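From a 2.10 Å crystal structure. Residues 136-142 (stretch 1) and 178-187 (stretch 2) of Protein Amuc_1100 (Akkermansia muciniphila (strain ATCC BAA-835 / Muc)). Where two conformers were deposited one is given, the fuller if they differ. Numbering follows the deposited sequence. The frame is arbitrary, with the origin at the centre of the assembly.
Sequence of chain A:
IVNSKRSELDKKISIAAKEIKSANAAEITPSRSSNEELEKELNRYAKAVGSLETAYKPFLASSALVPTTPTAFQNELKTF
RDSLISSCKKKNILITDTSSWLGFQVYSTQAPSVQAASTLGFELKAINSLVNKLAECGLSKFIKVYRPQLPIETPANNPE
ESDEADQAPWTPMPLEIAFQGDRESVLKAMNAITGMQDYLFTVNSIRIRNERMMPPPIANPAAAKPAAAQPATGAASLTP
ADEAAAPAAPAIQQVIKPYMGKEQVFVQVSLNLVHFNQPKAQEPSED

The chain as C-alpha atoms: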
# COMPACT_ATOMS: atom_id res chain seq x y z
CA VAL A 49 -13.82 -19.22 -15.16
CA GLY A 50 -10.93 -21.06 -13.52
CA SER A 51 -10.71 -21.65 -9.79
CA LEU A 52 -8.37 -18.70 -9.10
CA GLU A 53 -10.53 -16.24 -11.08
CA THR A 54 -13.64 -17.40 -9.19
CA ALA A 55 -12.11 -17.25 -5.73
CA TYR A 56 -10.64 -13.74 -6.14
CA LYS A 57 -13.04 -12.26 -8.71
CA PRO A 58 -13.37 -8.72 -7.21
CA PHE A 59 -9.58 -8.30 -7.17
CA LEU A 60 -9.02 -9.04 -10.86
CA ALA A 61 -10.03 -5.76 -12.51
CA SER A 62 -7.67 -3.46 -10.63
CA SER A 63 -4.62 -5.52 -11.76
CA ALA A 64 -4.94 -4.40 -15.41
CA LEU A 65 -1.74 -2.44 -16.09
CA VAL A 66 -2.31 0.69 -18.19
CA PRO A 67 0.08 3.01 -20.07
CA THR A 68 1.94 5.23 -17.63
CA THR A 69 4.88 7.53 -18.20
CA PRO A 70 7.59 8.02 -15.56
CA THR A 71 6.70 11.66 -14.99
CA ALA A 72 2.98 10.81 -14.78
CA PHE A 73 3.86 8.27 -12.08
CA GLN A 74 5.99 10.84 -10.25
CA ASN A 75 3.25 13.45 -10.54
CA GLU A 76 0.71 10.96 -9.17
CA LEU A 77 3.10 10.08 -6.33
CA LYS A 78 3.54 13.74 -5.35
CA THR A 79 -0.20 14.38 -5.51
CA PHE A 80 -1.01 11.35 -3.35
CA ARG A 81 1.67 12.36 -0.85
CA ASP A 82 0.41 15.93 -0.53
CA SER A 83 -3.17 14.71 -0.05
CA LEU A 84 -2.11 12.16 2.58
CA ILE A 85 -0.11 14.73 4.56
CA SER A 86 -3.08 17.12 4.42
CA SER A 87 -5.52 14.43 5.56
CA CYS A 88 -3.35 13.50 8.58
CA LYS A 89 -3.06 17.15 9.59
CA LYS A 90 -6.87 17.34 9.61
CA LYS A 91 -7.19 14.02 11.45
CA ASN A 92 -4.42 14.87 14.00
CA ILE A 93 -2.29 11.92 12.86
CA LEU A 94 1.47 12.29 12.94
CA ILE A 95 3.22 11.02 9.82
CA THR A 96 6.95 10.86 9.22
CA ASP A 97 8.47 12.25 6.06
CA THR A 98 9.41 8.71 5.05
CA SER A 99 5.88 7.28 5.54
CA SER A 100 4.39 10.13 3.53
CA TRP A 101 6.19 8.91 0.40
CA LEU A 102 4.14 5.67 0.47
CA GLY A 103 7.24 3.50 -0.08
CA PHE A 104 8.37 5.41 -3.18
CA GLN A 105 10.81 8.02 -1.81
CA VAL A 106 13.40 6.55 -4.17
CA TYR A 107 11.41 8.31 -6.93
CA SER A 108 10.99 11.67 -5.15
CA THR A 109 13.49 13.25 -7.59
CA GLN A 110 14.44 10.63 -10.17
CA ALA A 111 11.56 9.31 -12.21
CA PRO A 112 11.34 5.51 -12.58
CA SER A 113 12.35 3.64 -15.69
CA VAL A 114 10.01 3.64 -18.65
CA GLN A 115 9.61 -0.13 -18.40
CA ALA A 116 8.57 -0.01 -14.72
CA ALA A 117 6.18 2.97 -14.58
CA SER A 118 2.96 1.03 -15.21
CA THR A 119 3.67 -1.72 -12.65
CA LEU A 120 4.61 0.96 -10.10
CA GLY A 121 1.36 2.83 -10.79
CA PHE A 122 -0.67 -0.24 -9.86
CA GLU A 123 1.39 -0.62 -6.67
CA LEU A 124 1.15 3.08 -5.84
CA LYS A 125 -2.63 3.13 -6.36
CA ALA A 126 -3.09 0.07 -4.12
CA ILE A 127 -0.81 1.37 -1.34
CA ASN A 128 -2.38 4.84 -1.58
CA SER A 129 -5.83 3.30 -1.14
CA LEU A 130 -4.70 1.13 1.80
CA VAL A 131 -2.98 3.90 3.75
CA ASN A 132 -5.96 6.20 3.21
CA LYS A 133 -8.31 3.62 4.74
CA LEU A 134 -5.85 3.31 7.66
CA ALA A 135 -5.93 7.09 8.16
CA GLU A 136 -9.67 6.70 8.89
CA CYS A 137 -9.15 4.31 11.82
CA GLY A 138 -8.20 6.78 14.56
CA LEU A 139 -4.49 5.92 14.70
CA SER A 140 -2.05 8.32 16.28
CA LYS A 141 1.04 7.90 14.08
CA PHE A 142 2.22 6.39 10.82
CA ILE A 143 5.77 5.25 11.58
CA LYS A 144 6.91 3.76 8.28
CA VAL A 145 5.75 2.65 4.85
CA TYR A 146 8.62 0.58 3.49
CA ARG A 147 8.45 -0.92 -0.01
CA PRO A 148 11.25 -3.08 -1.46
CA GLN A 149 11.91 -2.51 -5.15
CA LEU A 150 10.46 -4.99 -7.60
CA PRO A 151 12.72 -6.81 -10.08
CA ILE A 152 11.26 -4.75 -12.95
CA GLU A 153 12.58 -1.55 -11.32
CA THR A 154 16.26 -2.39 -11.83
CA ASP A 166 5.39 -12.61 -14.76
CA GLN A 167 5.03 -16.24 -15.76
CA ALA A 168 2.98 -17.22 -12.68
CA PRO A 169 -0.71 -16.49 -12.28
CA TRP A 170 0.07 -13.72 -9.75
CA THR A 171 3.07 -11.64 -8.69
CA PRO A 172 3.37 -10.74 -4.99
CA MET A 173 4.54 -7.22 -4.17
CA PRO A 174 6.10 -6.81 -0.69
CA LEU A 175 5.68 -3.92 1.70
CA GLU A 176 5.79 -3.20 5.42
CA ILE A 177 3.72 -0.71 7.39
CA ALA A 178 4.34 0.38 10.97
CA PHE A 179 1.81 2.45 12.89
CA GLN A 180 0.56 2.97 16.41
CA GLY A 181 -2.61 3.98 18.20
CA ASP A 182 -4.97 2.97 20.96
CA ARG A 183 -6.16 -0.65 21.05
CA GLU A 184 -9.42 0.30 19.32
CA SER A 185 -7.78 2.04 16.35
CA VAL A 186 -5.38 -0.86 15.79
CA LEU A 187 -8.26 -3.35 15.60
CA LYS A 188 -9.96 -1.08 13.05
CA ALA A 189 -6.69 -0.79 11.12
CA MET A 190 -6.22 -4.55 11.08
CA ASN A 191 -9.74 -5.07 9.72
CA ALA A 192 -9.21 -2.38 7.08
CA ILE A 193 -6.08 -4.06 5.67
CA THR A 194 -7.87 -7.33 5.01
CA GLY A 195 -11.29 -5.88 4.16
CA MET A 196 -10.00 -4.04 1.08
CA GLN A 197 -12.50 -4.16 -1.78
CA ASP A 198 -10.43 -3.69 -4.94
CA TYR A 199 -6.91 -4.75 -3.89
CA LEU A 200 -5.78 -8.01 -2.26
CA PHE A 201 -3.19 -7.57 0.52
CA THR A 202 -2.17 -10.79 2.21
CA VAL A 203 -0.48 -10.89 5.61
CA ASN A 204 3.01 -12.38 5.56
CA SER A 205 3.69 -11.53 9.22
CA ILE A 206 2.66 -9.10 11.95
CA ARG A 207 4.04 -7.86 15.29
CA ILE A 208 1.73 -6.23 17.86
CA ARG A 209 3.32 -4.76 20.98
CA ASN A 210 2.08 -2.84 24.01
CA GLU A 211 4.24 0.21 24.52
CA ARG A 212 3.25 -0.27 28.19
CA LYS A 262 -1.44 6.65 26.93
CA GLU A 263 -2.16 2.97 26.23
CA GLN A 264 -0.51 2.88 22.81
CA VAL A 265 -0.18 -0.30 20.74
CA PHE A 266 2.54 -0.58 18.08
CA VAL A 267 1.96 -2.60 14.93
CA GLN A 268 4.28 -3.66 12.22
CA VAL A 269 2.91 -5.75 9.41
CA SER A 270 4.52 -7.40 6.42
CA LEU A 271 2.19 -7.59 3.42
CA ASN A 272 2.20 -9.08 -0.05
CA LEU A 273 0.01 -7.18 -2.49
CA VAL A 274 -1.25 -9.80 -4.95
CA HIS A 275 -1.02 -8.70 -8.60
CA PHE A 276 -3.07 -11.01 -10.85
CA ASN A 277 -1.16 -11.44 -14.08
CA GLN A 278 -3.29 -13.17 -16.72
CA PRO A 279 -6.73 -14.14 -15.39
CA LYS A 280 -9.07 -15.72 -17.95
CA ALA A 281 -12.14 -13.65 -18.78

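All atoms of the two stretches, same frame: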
# COMPACT_ATOMS: atom_id res chain seq x y z
N GLU A 136 -8.30 6.56 8.41
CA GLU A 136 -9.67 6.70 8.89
C GLU A 136 -9.94 5.89 10.14
O GLU A 136 -11.09 5.86 10.60
CB GLU A 136 -10.65 6.28 7.78
CG GLU A 136 -10.58 7.14 6.52
CD GLU A 136 -11.31 6.52 5.33
OE1 GLU A 136 -11.91 5.44 5.49
OE2 GLU A 136 -11.28 7.13 4.24
N CYS A 137 -8.93 5.23 10.71
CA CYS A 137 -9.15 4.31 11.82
C CYS A 137 -8.87 4.91 13.18
O CYS A 137 -9.04 4.22 14.19
CB CYS A 137 -8.31 3.05 11.62
SG CYS A 137 -8.87 2.08 10.20
N GLY A 138 -8.45 6.18 13.26
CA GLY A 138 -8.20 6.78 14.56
C GLY A 138 -6.82 6.51 15.12
O GLY A 138 -6.62 6.58 16.34
N LEU A 139 -5.86 6.17 14.25
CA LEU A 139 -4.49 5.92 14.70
C LEU A 139 -3.85 7.22 15.15
O LEU A 139 -4.31 8.31 14.82
CB LEU A 139 -3.66 5.31 13.57
CG LEU A 139 -4.14 3.97 13.03
CD1 LEU A 139 -3.47 3.66 11.70
CD2 LEU A 139 -3.90 2.85 14.06
N SER A 140 -2.73 7.11 15.85
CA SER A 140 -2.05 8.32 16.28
C SER A 140 -0.80 8.65 15.47
O SER A 140 -0.41 9.82 15.41
CB SER A 140 -1.68 8.23 17.77
OG SER A 140 -0.63 7.30 17.94
N LYS A 141 -0.15 7.65 14.88
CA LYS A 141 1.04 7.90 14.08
C LYS A 141 1.18 6.84 13.00
O LYS A 141 0.89 5.66 13.24
CB LYS A 141 2.34 7.89 14.91
CG LYS A 141 2.21 8.34 16.35
CD LYS A 141 3.56 8.44 17.01
CE LYS A 141 3.40 8.97 18.43
NZ LYS A 141 4.69 9.04 19.15
N PHE A 142 1.61 7.27 11.82
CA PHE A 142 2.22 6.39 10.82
C PHE A 142 3.73 6.45 11.03
O PHE A 142 4.32 7.54 11.02
CB PHE A 142 1.87 6.82 9.39
CG PHE A 142 0.44 6.57 9.00
CD1 PHE A 142 -0.02 5.28 8.80
CD2 PHE A 142 -0.44 7.63 8.80
CE1 PHE A 142 -1.34 5.04 8.42
CE2 PHE A 142 -1.75 7.41 8.42
CZ PHE A 142 -2.21 6.11 8.23
N ALA A 178 4.29 0.26 9.52
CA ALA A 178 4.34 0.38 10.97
C ALA A 178 3.48 1.57 11.36
O ALA A 178 3.54 2.63 10.73
CB ALA A 178 5.79 0.58 11.45
N PHE A 179 2.64 1.37 12.38
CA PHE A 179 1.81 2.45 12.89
C PHE A 179 1.55 2.18 14.36
O PHE A 179 1.96 1.14 14.90
CB PHE A 179 0.48 2.57 12.12
CG PHE A 179 -0.29 1.28 12.02
CD1 PHE A 179 -1.14 0.87 13.03
CD2 PHE A 179 -0.18 0.48 10.88
CE1 PHE A 179 -1.86 -0.32 12.93
CE2 PHE A 179 -0.89 -0.70 10.76
CZ PHE A 179 -1.74 -1.11 11.79
N GLN A 180 0.89 3.13 15.01
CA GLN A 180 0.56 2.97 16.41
C GLN A 180 -0.68 3.78 16.74
O GLN A 180 -0.99 4.78 16.10
CB GLN A 180 1.74 3.38 17.31
CG GLN A 180 1.97 4.86 17.47
CD GLN A 180 2.72 5.20 18.77
OE1 GLN A 180 2.18 5.06 19.87
NE2 GLN A 180 3.97 5.63 18.65
N GLY A 181 -1.41 3.31 17.75
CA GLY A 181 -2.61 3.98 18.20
C GLY A 181 -3.16 3.22 19.39
O GLY A 181 -2.55 2.26 19.87
N ASP A 182 -4.32 3.68 19.86
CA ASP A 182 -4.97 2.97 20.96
C ASP A 182 -5.44 1.61 20.46
O ASP A 182 -5.48 1.35 19.25
CB ASP A 182 -6.13 3.80 21.51
CG ASP A 182 -7.36 3.77 20.61
OD1 ASP A 182 -7.27 4.23 19.46
OD2 ASP A 182 -8.40 3.25 21.05
N ARG A 183 -5.77 0.72 21.41
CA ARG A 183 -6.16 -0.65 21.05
C ARG A 183 -7.31 -0.66 20.05
O ARG A 183 -7.33 -1.48 19.12
CB ARG A 183 -6.54 -1.43 22.32
N GLU A 184 -8.25 0.28 20.19
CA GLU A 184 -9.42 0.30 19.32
C GLU A 184 -9.05 0.67 17.89
O GLU A 184 -9.57 0.08 16.94
CB GLU A 184 -10.47 1.26 19.87
N SER A 185 -8.15 1.65 17.71
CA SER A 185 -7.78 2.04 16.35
C SER A 185 -6.96 0.96 15.65
O SER A 185 -7.05 0.80 14.42
CB SER A 185 -7.00 3.36 16.37
OG SER A 185 -5.80 3.24 17.13
N VAL A 186 -6.18 0.20 16.40
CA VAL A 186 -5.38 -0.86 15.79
C VAL A 186 -6.27 -1.98 15.29
O VAL A 186 -6.07 -2.50 14.18
CB VAL A 186 -4.33 -1.34 16.80
CG1 VAL A 186 -3.81 -2.70 16.38
CG2 VAL A 186 -3.22 -0.31 16.91
N LEU A 187 -7.29 -2.36 16.07
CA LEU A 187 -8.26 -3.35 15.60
C LEU A 187 -8.97 -2.88 14.34
O LEU A 187 -9.17 -3.67 13.40
CB LEU A 187 -9.27 -3.69 16.70
CG LEU A 187 -8.72 -4.23 18.03
CD1 LEU A 187 -9.74 -4.11 19.15
CD2 LEU A 187 -8.24 -5.68 17.91
O HOH W 1 -5.04 6.15 18.46

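The two stretches meet as antiparallel strands, with a loop and the start of a helix packed beside them. Together they bury 485 Å².

Backbone hydrogen bonds set the register. Lys141 and Gln180 form a hydrogen-bonded pair: Gln180 N donates to Lys141 O (3.1 Å) and Lys141 N to Gln180 O (3.2 Å). The carbonyl of Gln180 also accepts from Ser140, through Ser140 N to Gln180 O (2.9 Å) and Ser140 OG to Gln180 O (3.1 Å). One oxygen thus receives three donors. A serine suits position 140 because its short p rotamer brings the hydroxyl back to the carbonyl its own amide binds.

Phe142 and Phe179 are the neighbouring non-hydrogen-bonded pair. Their side chains share one face of the sheet, with Phe142 CD1 4.3 Å from Phe179 CB. Leu139 adds to this buried apolar cluster. Its CB points sideways, but the end of the side chain comes nearer, placing Leu139 CD2 3.5 Å from Phe179 CD1 and 4.3 Å from Val186 CG2. Lys141 and Gln180 occupy the other face, where aliphatic Lys141 CD lies 3.3 Å from Gln180 NE2.

At the helix start, Asp182 is the N-cap. Asp182 OD1 accepts from Ser185 N (3.2 Å) and Asp182 OD2 from Glu184 N (3.1 Å). Ser185 points toward the loop and is buried against it. Its small side chain allows close packing, with Ser185 CB 3.1 Å from Cys137 O and 3.2 Å from Gly138 O. Water 1 bridges the stretches, donating to Gly138 O (2.7 Å) and accepting from Asp182 N (2.9 Å).

Two glycines fit tight places. A CB on Gly138 would jam against the carbonyl of Cys137 at these backbone angles. On Gly181 it would clash with Ser185 OG (2.3 Å) and crowd Leu139 CA (3.1 Å).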